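Local coordinates for IPT/TIG domain-containing protein (Bacteroides thetaiotaomicron, PDB 3TC9) that is of unproven function but probably serves as an auxiliary nutrient-binding protein, joining an immunoglobulin-like domain to a six-bladed beta-propeller, at residues Q291-R296 / G314-K319; R330-R335 / R359-I364; F398-G403 / D417-R422. One frame throughout, in Å; residues are numbered along the deposited sequence. Where two conformers were deposited one is given.

Contact 1. Residues Q291-R296 / G314-K319; sequences QHYILR and GQQGAK. With EDO (1,2-ethanediol), chain R; EDO (1,2-ethanediol), chain T.
K319 lays its CG over one face of the H292 imidazole, 3.8 Å from the ring centroid and offset toward the rim, where the nearest ring atom is NE2. The two side chains cross obliquely, and NZ of the lysine donates a hydrogen bond to O2 of the ethanediol of chain R at 2.9 Å. The imidazole is held at ND1 by a hydrogen bond with A333 N and meets the H332 ring edge to face. In one of two conformers, and so less certain, CG of Q316 sits over the middle of the Y293 ring, 3.6 Å from the centroid and 11° off the normal, a second CH-pi contact. CG of Y293 stands between its backbone N and carbonyl carbon (chi1 77°), which brings it to 4.1 Å from Q316 CG. The phenol OH is tied to W271 NE1. G317 N donates to Q291 O at 2.7 Å. One water donates to H292 O and to A318 O, each at 2.7 Å, and accepts from Q315 N. Residues Q315 to A318 form a type II beta turn, with G317 at its positive-phi third position. The turn lies in the connection leading from one blade to the next in the beta-propeller.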
loop_
_atom_site.group_PDB
_atom_site.type_symbol
_atom_site.label_atom_id
_atom_site.label_comp_id
_atom_site.label_asym_id
_atom_site.label_seq_id
_atom_site.Cartn_x
_atom_site.Cartn_y
_atom_site.Cartn_z
ATOM N N GLN B 291 -13.231 -7.858 31.048
ATOM C CA GLN B 291 -12.024 -7.905 31.887
ATOM C C GLN B 291 -10.923 -6.946 31.391
ATOM O O GLN B 291 -9.897 -6.769 32.049
ATOM C CB GLN B 291 -11.500 -9.350 32.029
ATOM C CG GLN B 291 -12.480 -10.316 32.715
ATOM C CD GLN B 291 -12.831 -9.951 34.151
ATOM O OE1 GLN B 291 -12.067 -9.311 34.882
ATOM N NE2 GLN B 291 -13.995 -10.377 34.605
ATOM N N HIS B 292 -11.202 -6.265 30.280
ATOM C CA HIS B 292 -10.465 -5.147 29.668
ATOM C C HIS B 292 -9.013 -5.456 29.325
ATOM O O HIS B 292 -8.112 -4.659 29.610
ATOM C CB HIS B 292 -10.576 -3.935 30.596
ATOM C CG HIS B 292 -11.929 -3.869 31.214
ATOM N ND1 HIS B 292 -13.043 -3.569 30.454
ATOM C CD2 HIS B 292 -12.329 -4.231 32.457
ATOM C CE1 HIS B 292 -14.078 -3.683 31.271
ATOM N NE2 HIS B 292 -13.700 -4.089 32.484
ATOM N N TYR B 293 -8.801 -6.581 28.631
ATOM C CA TYR B 293 -7.467 -6.980 28.196
ATOM C C TYR B 293 -7.584 -7.916 27.001
ATOM O O TYR B 293 -8.671 -8.423 26.674
ATOM C CB TYR B 293 -6.636 -7.595 29.356
ATOM C CG TYR B 293 -6.971 -9.018 29.748
ATOM C CD1 TYR B 293 -8.221 -9.343 30.271
ATOM C CD2 TYR B 293 -6.006 -10.016 29.702
ATOM C CE1 TYR B 293 -8.522 -10.646 30.676
ATOM C CE2 TYR B 293 -6.293 -11.319 30.107
ATOM C CZ TYR B 293 -7.558 -11.636 30.575
ATOM O OH TYR B 293 -7.853 -12.920 30.972
ATOM N N ILE B 294 -6.465 -8.095 26.308
ATOM C CA ILE B 294 -6.398 -8.934 25.120
ATOM C C ILE B 294 -5.279 -9.973 25.278
ATOM O O ILE B 294 -4.202 -9.685 25.807
ATOM C CB ILE B 294 -6.232 -8.053 23.835
ATOM C CG1 ILE B 294 -7.382 -7.005 23.707
ATOM C CG2 ILE B 294 -6.091 -8.904 22.556
ATOM C CD1 ILE B 294 -7.153 -5.886 22.671
ATOM N N LEU B 295 -5.548 -11.180 24.792
ATOM C CA LEU B 295 -4.569 -12.265 24.783
ATOM C C LEU B 295 -4.292 -12.689 23.356
ATOM O O LEU B 295 -5.115 -12.444 22.474
ATOM C CB LEU B 295 -5.062 -13.476 25.593
ATOM C CG LEU B 295 -5.488 -13.216 27.039
ATOM C CD1 LEU B 295 -6.964 -13.188 27.135
ATOM C CD2 LEU B 295 -4.948 -14.296 27.965
ATOM N N ARG B 296 -3.165 -13.340 23.127
ATOM C CA ARG B 296 -2.848 -13.912 21.824
ATOM C C ARG B 296 -2.786 -15.421 21.974
ATOM O O ARG B 296 -2.189 -15.916 22.932
ATOM C CB ARG B 296 -1.533 -13.374 21.263
ATOM C CG ARG B 296 -1.103 -14.031 19.973
ATOM C CD ARG B 296 0.062 -13.302 19.387
ATOM N NE ARG B 296 0.781 -14.168 18.465
ATOM C CZ ARG B 296 1.578 -13.729 17.508
ATOM N NH1 ARG B 296 1.761 -12.424 17.333
ATOM N NH2 ARG B 296 2.199 -14.583 16.717
ATOM N N GLY B 314 -3.221 -4.713 28.187
ATOM C CA GLY B 314 -4.259 -4.409 29.159
ATOM C C GLY B 314 -4.015 -5.137 30.468
ATOM O O GLY B 314 -3.201 -6.055 30.519
ATOM N N GLN B 315 -4.709 -4.713 31.529
ATOM C CA GLN B 315 -4.614 -5.302 32.852
ATOM C C GLN B 315 -5.983 -5.875 33.256
ATOM O O GLN B 315 -6.966 -5.142 33.282
ATOM C CB GLN B 315 -4.098 -4.241 33.850
ATOM C CG GLN B 315 -3.895 -4.742 35.274
ATOM C CD GLN B 315 -2.703 -5.642 35.482
ATOM O OE1 GLN B 315 -1.606 -5.434 34.948
ATOM N NE2 GLN B 315 -2.864 -6.585 36.384
ATOM N N GLN B 316 -6.028 -7.192 33.559
ATOM C CA GLN B 316 -7.244 -7.917 33.959
ATOM C C GLN B 316 -8.034 -7.128 35.002
ATOM O O GLN B 316 -7.508 -6.817 36.076
ATOM C CB GLN B 316 -6.917 -9.325 34.513
ATOM C CG GLN B 316 -6.095 -10.205 33.591
ATOM C CD GLN B 316 -4.643 -10.196 33.969
ATOM O OE1 GLN B 316 -3.916 -9.221 33.721
ATOM N NE2 GLN B 316 -4.190 -11.294 34.569
ATOM N N GLY B 317 -9.271 -6.779 34.656
ATOM C CA GLY B 317 -10.187 -6.040 35.518
ATOM C C GLY B 317 -9.897 -4.569 35.748
ATOM O O GLY B 317 -10.625 -3.933 36.523
ATOM N N ALA B 318 -8.845 -4.009 35.104
ATOM C CA ALA B 318 -8.478 -2.603 35.309
ATOM C C ALA B 318 -8.959 -1.712 34.144
ATOM O O ALA B 318 -8.280 -1.578 33.124
ATOM C CB ALA B 318 -6.981 -2.466 35.518
ATOM N N LYS B 319 -10.151 -1.118 34.326
ATOM C CA LYS B 319 -10.845 -0.222 33.393
ATOM C C LYS B 319 -10.177 1.146 33.362
ATOM O O LYS B 319 -10.137 1.823 34.391
ATOM C CB LYS B 319 -12.315 0.008 33.830
ATOM C CG LYS B 319 -13.166 -1.187 34.177
ATOM C CD LYS B 319 -14.121 -0.778 35.286
ATOM C CE LYS B 319 -15.311 -1.679 35.403
ATOM N NZ LYS B 319 -16.441 -0.968 36.050
HETATM C C1 EDO R . -18.642 -2.133 31.939
HETATM O O1 EDO R . -17.342 -2.544 31.525
HETATM C C2 EDO R . -18.548 -1.709 33.396
HETATM O O2 EDO R . -17.768 -0.513 33.487
HETATM C C1 EDO T . 2.018 -13.236 11.835
HETATM O O1 EDO T . 1.592 -13.769 10.575
HETATM C C2 EDO T . 2.594 -14.347 12.713
HETATM O O2 EDO T . 3.276 -13.763 13.836
HETATM O O HOH W 1 -7.022 -2.517 30.917
#

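Contact 2. Residues R330-R335 / R359-I364; sequences RMHAPR and RENHCI. With EDO (1,2-ethanediol), chain V; EDO (1,2-ethanediol), chain R; EDO (1,2-ethanediol), chain U.
H332 overlaps E360 with one face of its imidazole: CB of the glutamate lies over the ring centre, 3.4 Å from the centroid and 6° off the normal, a close CH-pi contact reached with CG of H332 anti to its backbone N (chi1 -169°). The segments are loops running into strands 334-341 and 363-367 of one propeller blade, and H362 and C363 form a G1 beta bulge opposite D358. E360 N donates to H332 O at 2.9 Å, while the neighbouring bond from R359 N to A333 O is weak. Further along, R335 and R359 lie side by side and point the same way, their guanidinium planes 13° apart, with NE of R359 over a face of the R335 group and 3.6 Å from its NH2. This closeness of like charges is probably eased by the carboxylates nearby: R359 NH1 makes a salt bridge to E360 OE2 at 2.6 Å, in the guanidinium plane, and R359 NE makes another to E402. D358 serves both segments, taking H332 N on OD1 and N361 ND2 on OD2. At the H332 ring edge, O1 of the ethanediol of chain V accepts from H332 ND1 at 2.8 Å and donates to N361 OD1, also at 2.8 Å.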
loop_
_atom_site.group_PDB
_atom_site.type_symbol
_atom_site.label_atom_id
_atom_site.label_comp_id
_atom_site.label_asym_id
_atom_site.label_seq_id
_atom_site.Cartn_x
_atom_site.Cartn_y
_atom_site.Cartn_z
ATOM N N ARG B 330 -4.331 0.401 28.867
ATOM C CA ARG B 330 -5.614 0.155 29.524
ATOM C C ARG B 330 -6.744 0.424 28.593
ATOM O O ARG B 330 -6.695 1.353 27.796
ATOM C CB ARG B 330 -5.812 1.007 30.798
ATOM C CG ARG B 330 -4.745 0.836 31.868
ATOM C CD ARG B 330 -4.819 -0.488 32.567
ATOM N NE ARG B 330 -3.493 -1.063 32.828
ATOM C CZ ARG B 330 -2.749 -0.757 33.882
ATOM N NH1 ARG B 330 -3.128 0.201 34.709
ATOM N NH2 ARG B 330 -1.592 -1.382 34.093
HETATM N N MSE B 331 -7.799 -0.364 28.742
HETATM C CA MSE B 331 -8.998 -0.204 27.944
HETATM C C MSE B 331 -10.232 -0.397 28.826
HETATM O O MSE B 331 -10.124 -0.711 30.009
HETATM C CB MSE B 331 -8.979 -1.154 26.735
HETATM C CG MSE B 331 -9.087 -2.616 27.094
HETATM SE SE MSE B 331 -8.127 -3.648 25.786
HETATM C CE MSE B 331 -6.226 -2.850 26.022
ATOM N N HIS B 332 -11.386 -0.139 28.264
ATOM C CA HIS B 332 -12.632 -0.248 28.968
ATOM C C HIS B 332 -13.700 -0.740 28.010
ATOM O O HIS B 332 -14.245 0.032 27.210
ATOM C CB HIS B 332 -12.997 1.100 29.608
ATOM C CG HIS B 332 -14.132 1.026 30.582
ATOM N ND1 HIS B 332 -14.546 2.142 31.286
ATOM C CD2 HIS B 332 -14.933 -0.018 30.911
ATOM C CE1 HIS B 332 -15.584 1.748 32.005
ATOM N NE2 HIS B 332 -15.860 0.462 31.803
ATOM N N ALA B 333 -13.992 -2.050 28.113
ATOM C CA ALA B 333 -14.959 -2.835 27.333
ATOM C C ALA B 333 -14.548 -2.902 25.845
ATOM O O ALA B 333 -15.249 -2.338 25.001
ATOM C CB ALA B 333 -16.386 -2.276 27.486
ATOM N N PRO B 334 -13.428 -3.562 25.476
ATOM C CA PRO B 334 -13.090 -3.638 24.045
ATOM C C PRO B 334 -14.108 -4.516 23.314
ATOM O O PRO B 334 -14.611 -5.494 23.884
ATOM C CB PRO B 334 -11.699 -4.257 24.042
ATOM C CG PRO B 334 -11.632 -5.074 25.314
ATOM C CD PRO B 334 -12.445 -4.297 26.311
ATOM N N ARG B 335 -14.477 -4.124 22.090
ATOM C CA ARG B 335 -15.482 -4.863 21.333
ATOM C C ARG B 335 -14.850 -5.425 20.058
ATOM O O ARG B 335 -13.778 -6.016 20.160
ATOM C CB ARG B 335 -16.702 -3.960 21.057
ATOM C CG ARG B 335 -17.568 -3.673 22.306
ATOM C CD ARG B 335 -18.094 -4.969 22.911
ATOM N NE ARG B 335 -19.227 -4.757 23.799
ATOM C CZ ARG B 335 -20.500 -4.818 23.429
ATOM N NH1 ARG B 335 -20.821 -5.089 22.170
ATOM N NH2 ARG B 335 -21.463 -4.602 24.313
ATOM N N ARG B 359 -15.374 0.481 23.584
ATOM C CA ARG B 359 -16.746 0.902 23.841
ATOM C C ARG B 359 -16.901 1.964 24.926
ATOM O O ARG B 359 -17.518 2.996 24.643
ATOM C CB ARG B 359 -17.632 -0.300 24.155
ATOM C CG ARG B 359 -19.113 -0.044 23.999
ATOM C CD ARG B 359 -19.890 -0.979 24.893
ATOM N NE ARG B 359 -21.294 -1.056 24.494
ATOM C CZ ARG B 359 -22.315 -0.628 25.227
ATOM N NH1 ARG B 359 -22.105 -0.073 26.415
ATOM N NH2 ARG B 359 -23.556 -0.737 24.772
ATOM N N GLU B 360 -16.392 1.731 26.148
ATOM C CA GLU B 360 -16.664 2.667 27.245
ATOM C C GLU B 360 -15.663 3.808 27.325
ATOM O O GLU B 360 -15.808 4.688 28.177
ATOM C CB GLU B 360 -16.780 1.961 28.601
ATOM C CG GLU B 360 -17.923 0.958 28.719
ATOM C CD GLU B 360 -19.333 1.476 28.519
ATOM O OE1 GLU B 360 -19.611 2.659 28.831
ATOM O OE2 GLU B 360 -20.173 0.671 28.063
ATOM N N ASN B 361 -14.681 3.815 26.428
ATOM C CA ASN B 361 -13.718 4.886 26.276
ATOM C C ASN B 361 -14.112 5.737 25.071
ATOM O O ASN B 361 -13.482 6.777 24.817
ATOM C CB ASN B 361 -12.305 4.326 26.147
ATOM C CG ASN B 361 -11.698 3.974 27.484
ATOM O OD1 ASN B 361 -11.999 4.570 28.517
ATOM N ND2 ASN B 361 -10.815 3.006 27.491
ATOM N N HIS B 362 -15.177 5.289 24.341
ATOM C CA HIS B 362 -15.790 5.943 23.153
ATOM C C HIS B 362 -14.760 6.297 22.067
ATOM O O HIS B 362 -14.778 7.396 21.502
ATOM C CB HIS B 362 -16.580 7.194 23.572
ATOM C CG HIS B 362 -17.542 6.903 24.671
ATOM N ND1 HIS B 362 -18.739 6.281 24.421
ATOM C CD2 HIS B 362 -17.420 7.097 26.004
ATOM C CE1 HIS B 362 -19.328 6.145 25.597
ATOM N NE2 HIS B 362 -18.570 6.627 26.576
ATOM N N CYS B 363 -13.886 5.355 21.756
ATOM C CA CYS B 363 -12.840 5.609 20.759
ATOM C C CYS B 363 -12.405 4.322 20.044
ATOM O O CYS B 363 -12.877 3.221 20.362
ATOM C CB CYS B 363 -11.648 6.311 21.413
ATOM S SG CYS B 363 -10.856 5.348 22.709
ATOM N N ILE B 364 -11.553 4.497 19.031
ATOM C CA ILE B 364 -10.953 3.418 18.256
ATOM C C ILE B 364 -9.503 3.357 18.670
ATOM O O ILE B 364 -8.809 4.385 18.658
ATOM C CB ILE B 364 -11.109 3.567 16.705
ATOM C CG1 ILE B 364 -12.547 3.912 16.240
ATOM C CG2 ILE B 364 -10.549 2.334 15.972
ATOM C CD1 ILE B 364 -13.720 2.898 16.681
HETATM C C1 EDO V . -12.955 4.967 32.019
HETATM O O1 EDO V . -12.412 3.933 31.184
HETATM C C2 EDO V . -11.844 5.911 32.470
HETATM O O2 EDO V . -11.179 5.366 33.616
HETATM C C1 EDO R . -18.642 -2.133 31.939
HETATM O O1 EDO R . -17.342 -2.544 31.525
HETATM C C2 EDO R . -18.548 -1.709 33.396
HETATM O O2 EDO R . -17.768 -0.513 33.487
HETATM C C1 EDO U . -20.251 -7.864 20.542
HETATM O O1 EDO U . -20.271 -9.060 19.773
HETATM C C2 EDO U . -18.981 -7.125 20.154
HETATM O O2 EDO U . -19.304 -5.853 19.585
#

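Contact 3. Residues F398-G403 / D417-R422; sequences FNHPEG and DRENRR. With PO4 (phosphate ion), chain Q.
D417 receives the backbone N-H of N399 on OD1 at 2.7 Å, through the syn lone pair, while its OD2 is met from above the carboxylate plane by ND2 of N420 and also forms a salt bridge with R424. CG of the aspartate is anti to its backbone N (chi1 -163°), which sets CG at the edge of the F398 ring, ring and carboxylate planes 72° apart. Two main-chain bonds follow: E419 N to N399 O at 3.0 Å and R418 N to H400 O at 3.2 Å. P401 and D417 form an antiparallel non-hydrogen-bonded pair where strands 401-407 and 412-417 of a propeller blade meet. Strand 107-113 completes this blade, closing the ring with strands from both ends of the propeller sequence. Among the side-chain polar bonds, H400 ND1 donates to E419 OE2 at 2.7 Å, on its anti side, and H400 NE2 turns to E360. R418 makes a salt bridge from NH1 to E402 OE1 at 3.0 Å, in the guanidinium plane, while E402 OE2 is held by R359; NH1 also pairs with E157, and NE and NH2 both donate to O3 of a phosphate. An alanine at R418 would probably leave E402 OE1 and E157 without this positive mate and the phosphate more loosely held. In the packing, the amide carbon CG of N399 lies 3.5 Å from CB of E419.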
loop_
_atom_site.group_PDB
_atom_site.type_symbol
_atom_site.label_atom_id
_atom_site.label_comp_id
_atom_site.label_asym_id
_atom_site.label_seq_id
_atom_site.Cartn_x
_atom_site.Cartn_y
_atom_site.Cartn_z
ATOM N N PHE B 398 -17.670 9.563 19.439
ATOM C CA PHE B 398 -18.541 8.390 19.311
ATOM C C PHE B 398 -19.273 8.203 20.610
ATOM O O PHE B 398 -18.880 8.789 21.607
ATOM C CB PHE B 398 -17.732 7.123 18.989
ATOM C CG PHE B 398 -16.857 7.241 17.778
ATOM C CD1 PHE B 398 -17.377 7.042 16.500
ATOM C CD2 PHE B 398 -15.504 7.543 17.908
ATOM C CE1 PHE B 398 -16.552 7.148 15.373
ATOM C CE2 PHE B 398 -14.691 7.672 16.783
ATOM C CZ PHE B 398 -15.215 7.453 15.525
ATOM N N ASN B 399 -20.313 7.389 20.618
ATOM C CA ASN B 399 -21.040 7.079 21.836
ATOM C C ASN B 399 -21.311 5.583 21.828
ATOM O O ASN B 399 -22.257 5.114 21.210
ATOM C CB ASN B 399 -22.307 7.911 21.960
ATOM C CG ASN B 399 -22.871 7.916 23.340
ATOM O OD1 ASN B 399 -22.511 7.099 24.198
ATOM N ND2 ASN B 399 -23.814 8.819 23.561
ATOM N N HIS B 400 -20.418 4.843 22.495
ATOM C CA HIS B 400 -20.390 3.385 22.619
ATOM C C HIS B 400 -20.163 2.743 21.246
ATOM O O HIS B 400 -21.060 2.048 20.762
ATOM C CB HIS B 400 -21.669 2.853 23.296
ATOM C CG HIS B 400 -21.757 3.134 24.765
ATOM N ND1 HIS B 400 -22.966 3.384 25.370
ATOM C CD2 HIS B 400 -20.781 3.174 25.705
ATOM C CE1 HIS B 400 -22.700 3.534 26.660
ATOM N NE2 HIS B 400 -21.395 3.429 26.905
ATOM N N PRO B 401 -19.004 2.998 20.568
ATOM C CA PRO B 401 -18.729 2.285 19.296
ATOM C C PRO B 401 -18.578 0.776 19.566
ATOM O O PRO B 401 -17.977 0.402 20.576
ATOM C CB PRO B 401 -17.416 2.926 18.811
ATOM C CG PRO B 401 -16.736 3.361 20.039
ATOM C CD PRO B 401 -17.827 3.787 20.999
ATOM N N GLU B 402 -19.161 -0.094 18.716
ATOM C CA GLU B 402 -19.096 -1.529 18.969
ATOM C C GLU B 402 -18.536 -2.310 17.799
ATOM O O GLU B 402 -17.536 -2.993 17.976
ATOM C CB GLU B 402 -20.466 -2.076 19.367
ATOM C CG GLU B 402 -20.929 -1.579 20.721
ATOM C CD GLU B 402 -22.398 -1.736 21.062
ATOM O OE1 GLU B 402 -23.240 -1.790 20.138
ATOM O OE2 GLU B 402 -22.711 -1.755 22.272
ATOM N N GLY B 403 -19.170 -2.233 16.629
ATOM C CA GLY B 403 -18.704 -2.947 15.441
ATOM C C GLY B 403 -17.724 -2.104 14.655
ATOM O O GLY B 403 -17.786 -0.872 14.685
ATOM N N ASP B 417 -21.697 2.784 15.693
ATOM C CA ASP B 417 -21.746 3.762 16.806
ATOM C C ASP B 417 -23.094 3.644 17.485
ATOM O O ASP B 417 -24.039 4.318 17.077
ATOM C CB ASP B 417 -21.518 5.174 16.241
ATOM C CG ASP B 417 -21.147 6.225 17.258
ATOM O OD1 ASP B 417 -20.892 5.855 18.434
ATOM O OD2 ASP B 417 -21.098 7.422 16.876
ATOM N N ARG B 418 -23.182 2.762 18.511
ATOM C CA ARG B 418 -24.411 2.337 19.170
ATOM C C ARG B 418 -25.398 3.461 19.513
ATOM O O ARG B 418 -26.465 3.470 18.916
ATOM C CB ARG B 418 -24.147 1.456 20.406
ATOM C CG ARG B 418 -25.399 0.816 21.038
ATOM C CD ARG B 418 -26.135 -0.077 20.055
ATOM N NE ARG B 418 -27.232 -0.843 20.651
ATOM C CZ ARG B 418 -27.127 -2.093 21.095
ATOM N NH1 ARG B 418 -25.954 -2.711 21.086
ATOM N NH2 ARG B 418 -28.194 -2.727 21.567
ATOM N N GLU B 419 -25.079 4.371 20.454
ATOM C CA GLU B 419 -26.044 5.378 20.918
ATOM C C GLU B 419 -26.359 6.446 19.890
ATOM O O GLU B 419 -27.369 7.149 20.036
ATOM C CB GLU B 419 -25.607 6.047 22.244
ATOM C CG GLU B 419 -25.141 5.094 23.356
ATOM C CD GLU B 419 -25.926 3.828 23.668
ATOM O OE1 GLU B 419 -27.165 3.818 23.468
ATOM O OE2 GLU B 419 -25.307 2.865 24.183
ATOM N N ASN B 420 -25.518 6.582 18.854
ATOM C CA ASN B 420 -25.769 7.563 17.817
ATOM C C ASN B 420 -26.642 6.957 16.688
ATOM O O ASN B 420 -27.095 7.700 15.821
ATOM C CB ASN B 420 -24.453 8.132 17.313
ATOM C CG ASN B 420 -23.844 9.002 18.363
ATOM O OD1 ASN B 420 -24.544 9.665 19.139
ATOM N ND2 ASN B 420 -22.543 8.968 18.473
ATOM N N ARG B 421 -26.903 5.624 16.732
ATOM C CA ARG B 421 -27.773 4.873 15.813
ATOM C C ARG B 421 -27.337 5.049 14.354
ATOM O O ARG B 421 -28.155 5.011 13.426
ATOM C CB ARG B 421 -29.269 5.284 15.968
ATOM C CG ARG B 421 -29.764 5.414 17.402
ATOM C CD ARG B 421 -29.828 4.083 18.066
ATOM N NE ARG B 421 -30.188 4.199 19.468
ATOM C CZ ARG B 421 -30.144 3.197 20.330
ATOM N NH1 ARG B 421 -29.766 1.986 19.937
ATOM N NH2 ARG B 421 -30.463 3.396 21.594
ATOM N N ARG B 422 -26.032 5.197 14.164
ATOM C CA ARG B 422 -25.425 5.436 12.866
ATOM C C ARG B 422 -24.235 4.550 12.599
ATOM O O ARG B 422 -23.591 4.064 13.524
ATOM C CB ARG B 422 -24.953 6.910 12.790
ATOM C CG ARG B 422 -26.083 7.958 12.690
ATOM C CD ARG B 422 -25.575 9.273 13.216
ATOM N NE ARG B 422 -26.490 10.417 13.051
ATOM C CZ ARG B 422 -27.181 10.974 14.050
ATOM N NH1 ARG B 422 -27.132 10.459 15.271
ATOM N NH2 ARG B 422 -27.938 12.039 13.827
HETATM P P PO4 Q . -30.829 -0.188 22.896
HETATM O O1 PO4 Q . -30.167 1.188 23.278
HETATM O O2 PO4 Q . -30.445 -1.260 23.987
HETATM O O3 PO4 Q . -30.354 -0.649 21.487
HETATM O O4 PO4 Q . -32.398 -0.100 22.807
HETATM O O HOH W 2 -24.194 10.859 21.708
#

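The three contacts come in series along the chain, in successive blades and all within the propeller. Centres of contacts 1 and 2 lie about 11 Å apart, those of contacts 2 and 3 about 12 Å, and those of contacts 1 and 3 about 22 Å, with no touch between the outer two. Contact 2 is the middle link and touches both others, through a probable hydrogen bond to contact 1 and a salt bridge and a probable hydrogen bond to contact 3. Contacts 2 and 3 repeat one scheme, an aspartate (D358, just before 359-364, and D417) receiving a backbone N-H, and two main-chain bonds, one of them weak in contact 2, consistent with NHL-like repeats. Polar pairing thus continues from blade to blade.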